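Local coordinates for protein arginase (RocF) (Helicobacter pylori, PDB 4G3H) that probably hydrolyses L-arginine to urea and L-ornithine, using two manganese ions held in each subunit, at residues A[116-121]-A[248-253]; A[280-285]-A[293-298]; A[201-206]-A[217-222]; A[89-94]-A[232-237]; A[6-11]-A[16-21]. All coordinates share one frame; numbering follows the deposited sequence.

How the interactions relate
Interactions 1 and 4 build the two-manganese centre from segments that alternate along the chain: their centres lie about 10 Å apart, both touch both ions, and Ala-117 N meets Asp-236 OD1 at 3.0 Å. Around this core the others spread along one parallel sheet. Interaction 2 touches interaction 4 where Glu-281 OE2 meets His-91 N at 2.8 Å and Thr-280 N meets Leu-233 O at 2.8 Å. Interaction 5 joins interaction 4 through Ser-89 OG and Asp-18 OD1 (2.7 Å), and interaction 2 where the Tyr-282 ring meets Gly-20. Interaction 3, toward the far edge of the sheet, touches interaction 1 at Val-205; its centre is about 32 Å from that of interaction 5.

Interaction 1: residues A[116-121]-A[248-253]; sequences DAHADI and VRENNG. With MN (manganese (II) ion), chain F; MN (manganese (II) ion), chain E.
A chi1 of -45° sets the imidazole of His-118 beside its own backbone N and swings it toward Glu-250, whose chain, bent at chi2 (-75°), folds its carboxylate round to meet the ring. NE2 of His-118 donates to OE2 of Glu-250 over 2.7 Å. The bond is bent (N-H...O 142°); it uses the anti lone pair of OE2, which sits tilted out of the ring plane, and the two flat groups are strongly turned against each other. Ser-186 OG is a second partner of OE2. CG1 of Val-248 comes up obliquely, 3.3 Å from NE2 of His-118, while Ala-117 CB lies toward the rim of one ring face and packs on Glu-250 CG at 3.8 Å. Thus steadied, the ring offers ND1 of His-118 to one manganese ion (chain F) at 2.3 Å. Asp-116 bridges the pair, OD1 to that ion at 2.2 Å and OD2 to its neighbour (chain E) at 2.1 Å; OD1 also accepts from His-118 N, closing an Asx turn. Asp-120 OD2 binds the second ion. Glu-250 is therefore a second-shell group behind an Asp-x-His-x-Asp metal loop, as found in the binuclear manganese site of the arginase family.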
# COMPACT_ATOMS: atom_id res chain seq x y z
N ASP A 116 6.02 6.02 1.26
CA ASP A 116 6.65 5.59 0.01
C ASP A 116 7.70 6.61 -0.44
O ASP A 116 7.62 7.79 -0.10
CB ASP A 116 5.54 5.50 -1.04
CG ASP A 116 5.91 4.68 -2.25
OD1 ASP A 116 7.03 4.81 -2.77
OD2 ASP A 116 5.04 3.93 -2.70
N ALA A 117 8.67 6.15 -1.22
CA ALA A 117 9.68 7.04 -1.75
C ALA A 117 9.07 7.72 -2.98
O ALA A 117 9.56 8.75 -3.44
CB ALA A 117 10.93 6.26 -2.15
N HIS A 118 7.99 7.12 -3.50
CA HIS A 118 7.31 7.63 -4.69
C HIS A 118 5.86 8.06 -4.45
O HIS A 118 5.22 7.62 -3.50
CB HIS A 118 7.32 6.56 -5.80
CG HIS A 118 8.65 5.90 -5.99
ND1 HIS A 118 9.00 4.74 -5.33
CD2 HIS A 118 9.72 6.25 -6.73
CE1 HIS A 118 10.23 4.41 -5.65
NE2 HIS A 118 10.70 5.31 -6.50
N ALA A 119 5.35 8.91 -5.34
CA ALA A 119 3.98 9.40 -5.26
C ALA A 119 3.02 8.42 -5.93
O ALA A 119 1.82 8.39 -5.62
CB ALA A 119 3.88 10.78 -5.91
N ASP A 120 3.54 7.62 -6.86
CA ASP A 120 2.73 6.63 -7.58
C ASP A 120 1.48 7.21 -8.23
O ASP A 120 0.43 6.56 -8.27
CB ASP A 120 2.32 5.49 -6.65
CG ASP A 120 3.50 4.63 -6.20
OD1 ASP A 120 4.57 4.70 -6.83
OD2 ASP A 120 3.34 3.86 -5.23
N ILE A 121 1.58 8.43 -8.76
CA ILE A 121 0.44 9.06 -9.40
C ILE A 121 0.45 8.81 -10.91
O ILE A 121 -0.59 8.57 -11.52
CB ILE A 121 0.42 10.58 -9.13
CG1 ILE A 121 0.12 10.82 -7.65
CG2 ILE A 121 -0.61 11.26 -10.01
CD1 ILE A 121 0.21 12.28 -7.22
N VAL A 248 12.84 -0.55 -6.50
CA VAL A 248 13.26 0.80 -6.88
C VAL A 248 13.78 1.57 -5.68
O VAL A 248 13.04 2.28 -5.01
CB VAL A 248 12.08 1.58 -7.52
CG1 VAL A 248 12.55 2.95 -7.99
CG2 VAL A 248 11.49 0.78 -8.68
N ARG A 249 15.07 1.40 -5.41
CA ARG A 249 15.73 2.06 -4.29
C ARG A 249 15.98 3.54 -4.55
O ARG A 249 16.43 3.92 -5.62
CB ARG A 249 17.06 1.37 -3.98
CG ARG A 249 16.93 -0.09 -3.60
CD ARG A 249 18.24 -0.59 -3.05
NE ARG A 249 19.16 -1.05 -4.08
CZ ARG A 249 20.48 -0.99 -3.99
NH1 ARG A 249 21.07 -0.49 -2.91
NH2 ARG A 249 21.23 -1.47 -4.97
N GLU A 250 15.69 4.37 -3.56
CA GLU A 250 15.88 5.80 -3.67
C GLU A 250 16.72 6.29 -2.50
O GLU A 250 16.44 5.96 -1.34
CB GLU A 250 14.52 6.51 -3.70
CG GLU A 250 13.59 6.00 -4.79
CD GLU A 250 13.99 6.49 -6.17
OE1 GLU A 250 15.13 6.97 -6.34
OE2 GLU A 250 13.16 6.38 -7.10
N ASN A 251 17.75 7.08 -2.80
CA ASN A 251 18.63 7.62 -1.77
C ASN A 251 17.93 8.70 -0.97
O ASN A 251 16.86 9.18 -1.36
CB ASN A 251 19.90 8.19 -2.41
CG ASN A 251 20.83 7.11 -2.95
OD1 ASN A 251 21.65 7.36 -3.82
ND2 ASN A 251 20.70 5.90 -2.41
N ASN A 252 18.53 9.07 0.15
CA ASN A 252 17.98 10.10 1.03
C ASN A 252 16.65 9.68 1.64
O ASN A 252 15.69 10.46 1.71
CB ASN A 252 17.83 11.41 0.24
CG ASN A 252 19.13 11.84 -0.41
OD1 ASN A 252 19.18 12.16 -1.60
ND2 ASN A 252 20.21 11.86 0.37
N GLY A 253 16.60 8.43 2.11
CA GLY A 253 15.39 7.92 2.73
C GLY A 253 15.51 7.84 4.24
O GLY A 253 16.46 8.36 4.84
MN MN F . 7.84 3.16 -4.06
MN MN E . 4.98 2.60 -4.27

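Interaction 2: residues A[280-285]-A[293-298]; sequences TEYNPT and EEEKQV
Apolar contact joins Tyr-282 to Val-298. The ring of Tyr-282 reaches toward helix 293-309, where CG2 of Val-298 approaches obliquely and comes to 3.8 Å from CD1 of Tyr-282. CG lies anti to the backbone N (chi1 171°), a setting that turns the ring out of its loop and toward the helix. Pro-284 covers one face: its CD stands 3.8 Å above the plane, over the ring centre. Leu-24 of helix 16-30 touches both Tyr-282 and Val-298, making this a three-way junction. In the fold, the loop 281-292 links strand 274-280 of the parallel sheet to helix 293-309, a beta-alpha unit of the Rossmann-like arginase core; the Tyr-282 side chain lies about 8 Å from that of the metal ligand Asp-234. The polar contacts are looser. Tyr-282 OH rests against the stem of Glu-295, 3.4 Å from its CB, with the chain running on extended past the hydroxyl. The carboxylate of Glu-295 stands steeply to the ring plane and has its strong partner elsewhere, in a salt bridge from OE1 to Arg-23. Within the loop, Thr-285 OG1 donates to Asn-283 OD1 at 2.6 Å, in the carbonyl plane and on a lone pair, while Thr-285 N adds a weak bond to the same oxygen.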
# COMPACT_ATOMS: atom_id res chain seq x y z
N THR A 280 4.21 -3.48 1.23
CA THR A 280 4.53 -3.96 -0.10
C THR A 280 5.96 -3.67 -0.57
O THR A 280 6.72 -2.98 0.09
CB THR A 280 3.55 -3.32 -1.10
OG1 THR A 280 3.62 -3.98 -2.37
CG2 THR A 280 3.88 -1.84 -1.28
N GLU A 281 6.29 -4.22 -1.74
CA GLU A 281 7.59 -4.04 -2.37
C GLU A 281 8.77 -4.64 -1.63
O GLU A 281 9.82 -4.01 -1.48
CB GLU A 281 7.84 -2.55 -2.63
CG GLU A 281 6.87 -1.90 -3.63
CD GLU A 281 6.95 -2.51 -5.04
OE1 GLU A 281 7.99 -3.11 -5.38
OE2 GLU A 281 5.98 -2.36 -5.81
N TYR A 282 8.60 -5.86 -1.13
CA TYR A 282 9.70 -6.55 -0.49
C TYR A 282 10.20 -7.51 -1.56
O TYR A 282 9.51 -8.45 -1.92
CB TYR A 282 9.24 -7.34 0.73
CG TYR A 282 10.33 -8.23 1.28
CD1 TYR A 282 11.60 -7.73 1.55
CD2 TYR A 282 10.10 -9.59 1.49
CE1 TYR A 282 12.62 -8.54 2.01
CE2 TYR A 282 11.12 -10.42 1.96
CZ TYR A 282 12.37 -9.89 2.22
OH TYR A 282 13.39 -10.70 2.67
N ASN A 283 11.39 -7.25 -2.09
CA ASN A 283 11.98 -8.09 -3.12
C ASN A 283 13.37 -8.54 -2.68
O ASN A 283 14.37 -7.88 -2.96
CB ASN A 283 12.09 -7.32 -4.44
CG ASN A 283 12.49 -8.22 -5.61
OD1 ASN A 283 13.13 -9.25 -5.41
ND2 ASN A 283 12.13 -7.81 -6.82
N PRO A 284 13.45 -9.69 -1.99
CA PRO A 284 14.73 -10.21 -1.52
C PRO A 284 15.72 -10.63 -2.61
O PRO A 284 16.92 -10.68 -2.36
CB PRO A 284 14.32 -11.38 -0.63
CG PRO A 284 13.11 -11.90 -1.33
CD PRO A 284 12.35 -10.62 -1.67
N THR A 285 15.23 -10.91 -3.81
CA THR A 285 16.11 -11.35 -4.89
C THR A 285 17.05 -10.27 -5.43
O THR A 285 18.07 -10.60 -6.03
CB THR A 285 15.32 -11.94 -6.09
OG1 THR A 285 14.56 -10.91 -6.73
CG2 THR A 285 14.39 -13.04 -5.62
N GLU A 293 19.92 -9.81 7.60
CA GLU A 293 19.60 -8.46 8.05
C GLU A 293 18.31 -7.82 7.55
O GLU A 293 17.45 -7.44 8.36
CB GLU A 293 20.77 -7.51 7.74
CG GLU A 293 21.99 -7.73 8.61
CD GLU A 293 22.89 -6.51 8.65
OE1 GLU A 293 22.43 -5.45 9.11
OE2 GLU A 293 24.06 -6.61 8.22
N GLU A 294 18.16 -7.69 6.24
CA GLU A 294 16.98 -7.05 5.69
C GLU A 294 15.69 -7.82 5.93
O GLU A 294 14.65 -7.23 6.26
CB GLU A 294 17.19 -6.78 4.20
CG GLU A 294 18.42 -5.91 3.97
CD GLU A 294 18.75 -5.71 2.50
OE1 GLU A 294 18.54 -6.64 1.70
OE2 GLU A 294 19.23 -4.61 2.16
N GLU A 295 15.74 -9.14 5.80
CA GLU A 295 14.54 -9.92 6.04
C GLU A 295 14.10 -9.73 7.49
O GLU A 295 12.91 -9.56 7.78
CB GLU A 295 14.77 -11.40 5.74
CG GLU A 295 13.52 -12.23 5.92
CD GLU A 295 13.65 -13.62 5.34
OE1 GLU A 295 13.76 -13.73 4.10
OE2 GLU A 295 13.65 -14.59 6.13
N LYS A 296 15.07 -9.75 8.40
CA LYS A 296 14.78 -9.56 9.81
C LYS A 296 14.14 -8.19 10.06
O LYS A 296 13.24 -8.06 10.88
CB LYS A 296 16.06 -9.70 10.66
CG LYS A 296 16.59 -11.12 10.76
CD LYS A 296 17.59 -11.28 11.90
CE LYS A 296 18.90 -10.56 11.63
NZ LYS A 296 19.67 -11.20 10.52
N GLN A 297 14.60 -7.18 9.34
CA GLN A 297 14.04 -5.85 9.50
C GLN A 297 12.58 -5.80 9.08
O GLN A 297 11.75 -5.22 9.79
CB GLN A 297 14.87 -4.83 8.71
CG GLN A 297 16.26 -4.63 9.29
CD GLN A 297 17.07 -3.60 8.53
OE1 GLN A 297 17.20 -3.66 7.31
NE2 GLN A 297 17.64 -2.65 9.26
N VAL A 298 12.26 -6.41 7.95
CA VAL A 298 10.89 -6.45 7.45
C VAL A 298 10.02 -7.20 8.46
O VAL A 298 8.95 -6.73 8.85
CB VAL A 298 10.83 -7.14 6.06
CG1 VAL A 298 9.39 -7.26 5.58
CG2 VAL A 298 11.64 -6.33 5.05

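Interaction 3: residues A[201-206]-A[217-222]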
# COMPACT_ATOMS: atom_id res chain seq x y z
N PRO A 201 -1.12 16.86 1.01
CA PRO A 201 -0.09 16.98 2.06
C PRO A 201 1.03 15.97 1.85
O PRO A 201 0.78 14.79 1.63
CB PRO A 201 -0.88 16.73 3.34
CG PRO A 201 -1.99 15.83 2.90
CD PRO A 201 -2.41 16.46 1.59
N LEU A 202 2.27 16.45 1.91
CA LEU A 202 3.45 15.60 1.71
C LEU A 202 4.56 15.92 2.72
O LEU A 202 5.10 17.03 2.73
CB LEU A 202 3.98 15.78 0.27
CG LEU A 202 5.12 14.88 -0.21
CD1 LEU A 202 5.25 14.97 -1.71
CD2 LEU A 202 6.43 15.29 0.46
N PHE A 203 4.88 14.95 3.56
CA PHE A 203 5.92 15.14 4.57
C PHE A 203 7.19 14.44 4.12
O PHE A 203 7.25 13.22 4.07
CB PHE A 203 5.44 14.60 5.92
CG PHE A 203 4.21 15.30 6.44
CD1 PHE A 203 4.27 16.63 6.85
CD2 PHE A 203 2.98 14.64 6.49
CE1 PHE A 203 3.13 17.29 7.32
CE2 PHE A 203 1.83 15.29 6.95
CZ PHE A 203 1.90 16.61 7.36
N SER A 204 8.21 15.24 3.80
CA SER A 204 9.48 14.71 3.33
C SER A 204 10.29 14.01 4.40
O SER A 204 9.99 14.12 5.59
CB SER A 204 10.34 15.83 2.74
OG SER A 204 10.77 16.72 3.76
N VAL A 205 11.32 13.30 3.96
CA VAL A 205 12.22 12.59 4.85
C VAL A 205 12.78 13.54 5.90
O VAL A 205 12.90 13.18 7.07
CB VAL A 205 13.41 11.98 4.06
CG1 VAL A 205 14.46 11.45 5.03
CG2 VAL A 205 12.90 10.85 3.15
N ASP A 206 13.14 14.75 5.48
CA ASP A 206 13.70 15.74 6.39
C ASP A 206 12.71 16.25 7.44
O ASP A 206 13.07 16.40 8.60
CB ASP A 206 14.27 16.93 5.60
CG ASP A 206 15.44 16.54 4.72
OD1 ASP A 206 16.40 15.93 5.23
OD2 ASP A 206 15.41 16.85 3.51
N GLN A 217 1.03 15.41 14.06
CA GLN A 217 -0.00 16.36 14.46
C GLN A 217 -0.67 16.98 13.23
O GLN A 217 -1.89 17.12 13.18
CB GLN A 217 0.62 17.45 15.35
CG GLN A 217 -0.39 18.27 16.14
CD GLN A 217 -1.37 17.41 16.90
OE1 GLN A 217 -0.99 16.40 17.51
NE2 GLN A 217 -2.64 17.79 16.87
N LYS A 218 0.14 17.36 12.25
CA LYS A 218 -0.39 17.94 11.02
C LYS A 218 -1.16 16.88 10.24
O LYS A 218 -2.07 17.20 9.47
CB LYS A 218 0.74 18.50 10.15
CG LYS A 218 1.43 19.74 10.71
CD LYS A 218 2.49 20.25 9.73
CE LYS A 218 3.33 21.37 10.31
NZ LYS A 218 4.46 21.78 9.40
N THR A 219 -0.80 15.61 10.44
CA THR A 219 -1.49 14.51 9.77
C THR A 219 -2.90 14.38 10.34
O THR A 219 -3.86 14.16 9.60
CB THR A 219 -0.74 13.16 9.95
OG1 THR A 219 0.53 13.22 9.28
CG2 THR A 219 -1.56 12.01 9.36
N LYS A 220 -3.01 14.53 11.66
CA LYS A 220 -4.31 14.46 12.35
C LYS A 220 -5.22 15.55 11.83
O LYS A 220 -6.41 15.33 11.59
CB LYS A 220 -4.13 14.66 13.85
CG LYS A 220 -3.41 13.53 14.56
CD LYS A 220 -3.19 13.89 16.01
CE LYS A 220 -2.62 12.73 16.80
NZ LYS A 220 -2.27 13.15 18.19
N GLU A 221 -4.66 16.74 11.66
CA GLU A 221 -5.41 17.89 11.16
C GLU A 221 -6.01 17.58 9.80
O GLU A 221 -7.20 17.79 9.58
CB GLU A 221 -4.49 19.11 11.08
CG GLU A 221 -3.96 19.53 12.45
CD GLU A 221 -2.92 20.65 12.38
OE1 GLU A 221 -2.50 21.11 13.46
OE2 GLU A 221 -2.53 21.06 11.27
N SER A 222 -5.19 17.05 8.90
CA SER A 222 -5.64 16.70 7.55
C SER A 222 -6.68 15.59 7.55
O SER A 222 -7.54 15.53 6.66
CB SER A 222 -4.45 16.25 6.69
OG SER A 222 -3.53 17.30 6.47
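Van der Waals contact with the Phe-203 ring makes up most of this interface. With chi1 at -61° the ring sits beside its own backbone N and reaches helix 212-223, its far end fitting against two successive residues. CZ of Phe-203 lies 3.6 Å from CB of Lys-218, and CE1 of Phe-203 runs beside CD of the same lysine at 3.9 Å; the extended aliphatic chain crosses the ring obliquely and carries its ammonium away, toward a long, weak ion pair with Glu-214. Pro-201 adds a lighter touch, its CB 4.1 Å from OG of Ser-222, one helical turn further on. Strand 202-203 is an outermost strand of the eight-stranded parallel sheet, and helix 212-223 packs beside it before leading the chain to strand 228-234, as in an alternating alpha/beta fold; Phe-203 also rests on Val-180 of the adjoining strand. Polar atoms have a smaller part. OG1 of Thr-219 approaches CE2 of Phe-203 obliquely, at 3.4 Å, yet its hydrogen bond runs within the helix, to Val-215 O. Where strand gives way to helix 205-210, Ser-204 takes the N-cap position, its OG making a weak bond to Ala-207 N.

Interaction 4: residues A[89-94]-A[232-237]; sequences SEHANM and SLDLDI. With MN (manganese (II) ion), chain E; MN (manganese (II) ion), chain F.
The ring of His-91 lies beside Ser-232 and Asp-234, close to the manganese ion of chain E and with its plane steeply inclined to the Asp-234 carboxylate (72°). Which way round the imidazole is turned is doubtful in the model, so the placing of its individual ring atoms bears no weight. The tight part of the contact lies at the metals. OD2 of Asp-234 bridges them, 2.3 Å from the ion of chain F and 2.5 Å from that of chain E, while OD2 of Asp-236 binds the chain F ion at 2.1 Å. Asp-234 has CG anti to the backbone N, which projects the carboxylate from the strand end to the ions; OD1 of Asp-234, not a ligand, accepts from Asp-236 N over 2.9 Å in an almost straight bond (169°). This Asx turn brings the second aspartate round to the chain F ion, where its OD1 takes a hydrogen bond from Ala-117 N. Outside the two segments, Glu-281 OE2 accepts from the backbone N of His-91. The looser side, still buried, is at Met-94: its CG, anti to the backbone N, comes no nearer than 4.1 Å to OG of Ser-232, and the chain packs on Glu-278 of strand 274-280. Asp-x-Asp at the end of strand 228-234, with a bridging first aspartate, is the arrangement of the binuclear manganese cluster of arginases.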
# COMPACT_ATOMS: atom_id res chain seq x y z
N SER A 89 2.46 -7.47 -2.57
CA SER A 89 3.55 -7.82 -3.32
C SER A 89 4.13 -6.64 -4.05
O SER A 89 4.97 -6.31 -3.77
CB SER A 89 3.26 -8.91 -4.32
OG SER A 89 4.25 -9.43 -4.92
N GLU A 90 3.42 -6.06 -4.92
CA GLU A 90 3.71 -4.92 -5.65
C GLU A 90 2.78 -3.77 -5.47
O GLU A 90 1.72 -4.00 -5.38
CB GLU A 90 4.05 -5.27 -7.09
CG GLU A 90 3.07 -5.85 -7.89
CD GLU A 90 3.58 -6.24 -9.27
OE1 GLU A 90 4.38 -7.11 -9.50
OE2 GLU A 90 3.10 -5.72 -10.16
N HIS A 91 3.28 -2.56 -5.31
CA HIS A 91 2.38 -1.45 -5.06
C HIS A 91 1.26 -1.24 -6.06
O HIS A 91 0.20 -0.74 -5.70
CB HIS A 91 3.15 -0.14 -4.88
CG HIS A 91 2.74 0.62 -3.67
ND1 HIS A 91 1.55 0.37 -3.00
CD2 HIS A 91 3.35 1.61 -2.98
CE1 HIS A 91 1.46 1.18 -1.96
NE2 HIS A 91 2.54 1.94 -1.93
N ALA A 92 1.46 -1.63 -7.31
CA ALA A 92 0.41 -1.45 -8.31
C ALA A 92 -0.88 -2.15 -7.89
O ALA A 92 -1.96 -1.72 -8.27
CB ALA A 92 0.88 -1.97 -9.67
N ASN A 93 -0.76 -3.23 -7.11
CA ASN A 93 -1.94 -3.97 -6.66
C ASN A 93 -2.80 -3.18 -5.68
O ASN A 93 -3.94 -3.56 -5.39
CB ASN A 93 -1.54 -5.30 -6.00
CG ASN A 93 -0.91 -6.27 -6.98
OD1 ASN A 93 -1.27 -6.30 -8.15
ND2 ASN A 93 0.03 -7.08 -6.49
N MET A 94 -2.26 -2.09 -5.17
CA MET A 94 -2.97 -1.25 -4.22
C MET A 94 -4.28 -0.73 -4.83
O MET A 94 -5.25 -0.52 -4.11
CB MET A 94 -2.08 -0.08 -3.79
CG MET A 94 -2.69 0.88 -2.77
SD MET A 94 -3.53 2.29 -3.54
CE MET A 94 -4.15 3.16 -2.07
N SER A 232 -0.85 2.39 3.73
CA SER A 232 -0.11 1.66 2.70
C SER A 232 1.37 1.96 2.86
O SER A 232 1.81 3.10 2.69
CB SER A 232 -0.59 2.08 1.31
OG SER A 232 -0.07 1.21 0.33
N LEU A 233 2.15 0.93 3.17
CA LEU A 233 3.58 1.07 3.37
C LEU A 233 4.43 0.40 2.31
O LEU A 233 4.37 -0.82 2.12
CB LEU A 233 3.98 0.51 4.75
CG LEU A 233 5.48 0.21 4.97
CD1 LEU A 233 6.29 1.49 4.83
CD2 LEU A 233 5.71 -0.40 6.34
N ASP A 234 5.25 1.21 1.63
CA ASP A 234 6.17 0.74 0.61
C ASP A 234 7.55 0.80 1.27
O ASP A 234 8.01 1.86 1.67
CB ASP A 234 6.15 1.68 -0.61
CG ASP A 234 7.06 1.20 -1.74
OD1 ASP A 234 8.11 0.56 -1.47
OD2 ASP A 234 6.72 1.48 -2.90
N LEU A 235 8.22 -0.35 1.38
CA LEU A 235 9.51 -0.41 2.04
C LEU A 235 10.61 0.49 1.45
O LEU A 235 11.60 0.77 2.12
CB LEU A 235 9.99 -1.87 2.08
CG LEU A 235 9.10 -2.83 2.89
CD1 LEU A 235 9.51 -4.27 2.62
CD2 LEU A 235 9.19 -2.51 4.38
N ASP A 236 10.44 0.94 0.21
CA ASP A 236 11.47 1.79 -0.36
C ASP A 236 11.47 3.19 0.27
O ASP A 236 12.21 4.07 -0.17
CB ASP A 236 11.35 1.88 -1.89
CG ASP A 236 10.06 2.54 -2.35
OD1 ASP A 236 9.44 3.30 -1.58
OD2 ASP A 236 9.69 2.31 -3.52
N ILE A 237 10.64 3.40 1.29
CA ILE A 237 10.63 4.69 1.96
C ILE A 237 11.94 4.75 2.74
O ILE A 237 12.47 5.83 3.02
CB ILE A 237 9.43 4.84 2.93
CG1 ILE A 237 9.48 6.22 3.60
CG2 ILE A 237 9.44 3.73 3.96
CD1 ILE A 237 8.26 6.56 4.45
MN MN E . 4.98 2.60 -4.27
MN MN F . 7.84 3.16 -4.06

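Interaction 5: residues A[6-11]-A[16-21]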
# COMPACT_ATOMS: atom_id res chain seq x y z
N LEU A 6 -0.78 -11.68 -1.58
CA LEU A 6 -1.01 -11.58 -3.02
C LEU A 6 0.02 -12.41 -3.79
O LEU A 6 1.19 -12.47 -3.42
CB LEU A 6 -0.94 -10.12 -3.47
CG LEU A 6 -2.12 -9.16 -3.26
CD1 LEU A 6 -2.91 -9.02 -4.54
CD2 LEU A 6 -3.00 -9.63 -2.12
N GLU A 7 -0.43 -13.03 -4.87
CA GLU A 7 0.44 -13.84 -5.71
C GLU A 7 -0.08 -13.77 -7.14
O GLU A 7 -1.28 -13.90 -7.38
CB GLU A 7 0.46 -15.29 -5.21
CG GLU A 7 1.38 -16.21 -6.02
CD GLU A 7 1.41 -17.63 -5.48
OE1 GLU A 7 1.97 -18.51 -6.17
OE2 GLU A 7 0.87 -17.87 -4.38
N ALA A 8 0.83 -13.58 -8.09
CA ALA A 8 0.44 -13.49 -9.49
C ALA A 8 -0.15 -14.80 -9.98
O ALA A 8 0.43 -15.87 -9.79
CB ALA A 8 1.63 -13.10 -10.36
N GLU A 9 -1.32 -14.73 -10.62
CA GLU A 9 -1.93 -15.93 -11.15
C GLU A 9 -0.97 -16.60 -12.14
O GLU A 9 -0.91 -17.83 -12.22
CB GLU A 9 -3.25 -15.61 -11.86
CG GLU A 9 -3.88 -16.82 -12.55
CD GLU A 9 -5.19 -16.49 -13.24
OE1 GLU A 9 -5.22 -15.57 -14.09
OE2 GLU A 9 -6.20 -17.16 -12.94
N LEU A 10 -0.22 -15.79 -12.88
CA LEU A 10 0.73 -16.29 -13.88
C LEU A 10 2.17 -15.82 -13.65
O LEU A 10 2.41 -14.64 -13.41
CB LEU A 10 0.30 -15.87 -15.29
CG LEU A 10 -1.10 -16.22 -15.82
CD1 LEU A 10 -1.27 -15.58 -17.19
CD2 LEU A 10 -1.29 -17.72 -15.92
N GLY A 11 3.12 -16.75 -13.73
CA GLY A 11 4.53 -16.42 -13.57
C GLY A 11 5.00 -15.87 -12.24
O GLY A 11 5.96 -15.10 -12.18
N GLY A 16 10.23 -11.33 -8.16
CA GLY A 16 10.95 -11.17 -6.90
C GLY A 16 10.10 -10.73 -5.71
O GLY A 16 10.40 -11.08 -4.57
N THR A 17 9.05 -9.96 -5.97
CA THR A 17 8.18 -9.51 -4.90
C THR A 17 7.26 -10.63 -4.41
O THR A 17 6.97 -10.71 -3.23
CB THR A 17 7.30 -8.32 -5.33
OG1 THR A 17 6.61 -8.65 -6.54
CG2 THR A 17 8.16 -7.07 -5.55
N ASP A 18 6.82 -11.49 -5.33
CA ASP A 18 5.95 -12.62 -4.98
C ASP A 18 6.71 -13.57 -4.07
O ASP A 18 6.14 -14.19 -3.17
CB ASP A 18 5.47 -13.35 -6.24
CG ASP A 18 4.26 -12.68 -6.89
OD1 ASP A 18 4.00 -11.50 -6.59
OD2 ASP A 18 3.57 -13.33 -7.70
N LYS A 19 8.02 -13.70 -4.32
CA LYS A 19 8.86 -14.56 -3.51
C LYS A 19 9.00 -13.91 -2.14
O LYS A 19 9.07 -14.59 -1.12
CB LYS A 19 10.24 -14.74 -4.16
CG LYS A 19 10.17 -15.52 -5.47
CD LYS A 19 11.55 -15.84 -6.03
CE LYS A 19 11.44 -16.67 -7.30
NZ LYS A 19 12.77 -17.00 -7.88
N GLY A 20 9.03 -12.58 -2.13
CA GLY A 20 9.13 -11.87 -0.86
C GLY A 20 7.90 -12.18 -0.02
O GLY A 20 8.01 -12.50 1.16
N VAL A 21 6.74 -12.10 -0.65
CA VAL A 21 5.47 -12.38 0.02
C VAL A 21 5.41 -13.81 0.58
O VAL A 21 4.97 -14.01 1.71
CB VAL A 21 4.28 -12.20 -0.93
CG1 VAL A 21 2.98 -12.63 -0.24
CG2 VAL A 21 4.21 -10.75 -1.40
O HOH W 1 2.91 -15.03 -2.87
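Asp-18 reaches from the first turn of helix 16-30 to the end of strand 2-8. Its chi1 of -83° lays the carboxylate opposite the carbonyl carbon and swings OD2 across to the strand backbone, where it accepts from Ala-8 N over 2.8 Å in a nearly straight bond (170°), on its syn side and somewhat out of the carboxylate plane. OD2 of Asp-18 abuts CB of Ala-8 at 3.3 Å. Its other oxygen, OD1, is taken by Tyr-50 OH and Ser-89 OG, so three bonds fix the rotation of this buried group. Strand and helix form the first beta-alpha unit of the parallel sheet; the axes of strand 6-8 and helix 16-21 approach to 8.1 Å, with 143° between their N-to-C directions, near the C-terminal end of the strand. Val-21, one turn beyond, keeps CG1 anti to its backbone N, and that branch lies 3.7 Å from O of Leu-6. CG2 of Val-21 reaches the same carbonyl oxygen at 4.0 Å, so both methyls face it from the same side. Leu-6 turns its tip away, toward Val-48 and Tyr-50. Glu-7 is fully extended; its CG brushes OD2 of Asp-18 at 4.0 Å, the two chains crossing at about a right angle, and its carboxylate runs on to a long, weak ion pair with Arg-25. A water donates to Leu-6 O at 3.1 Å and, weakly, to Asp-18 O.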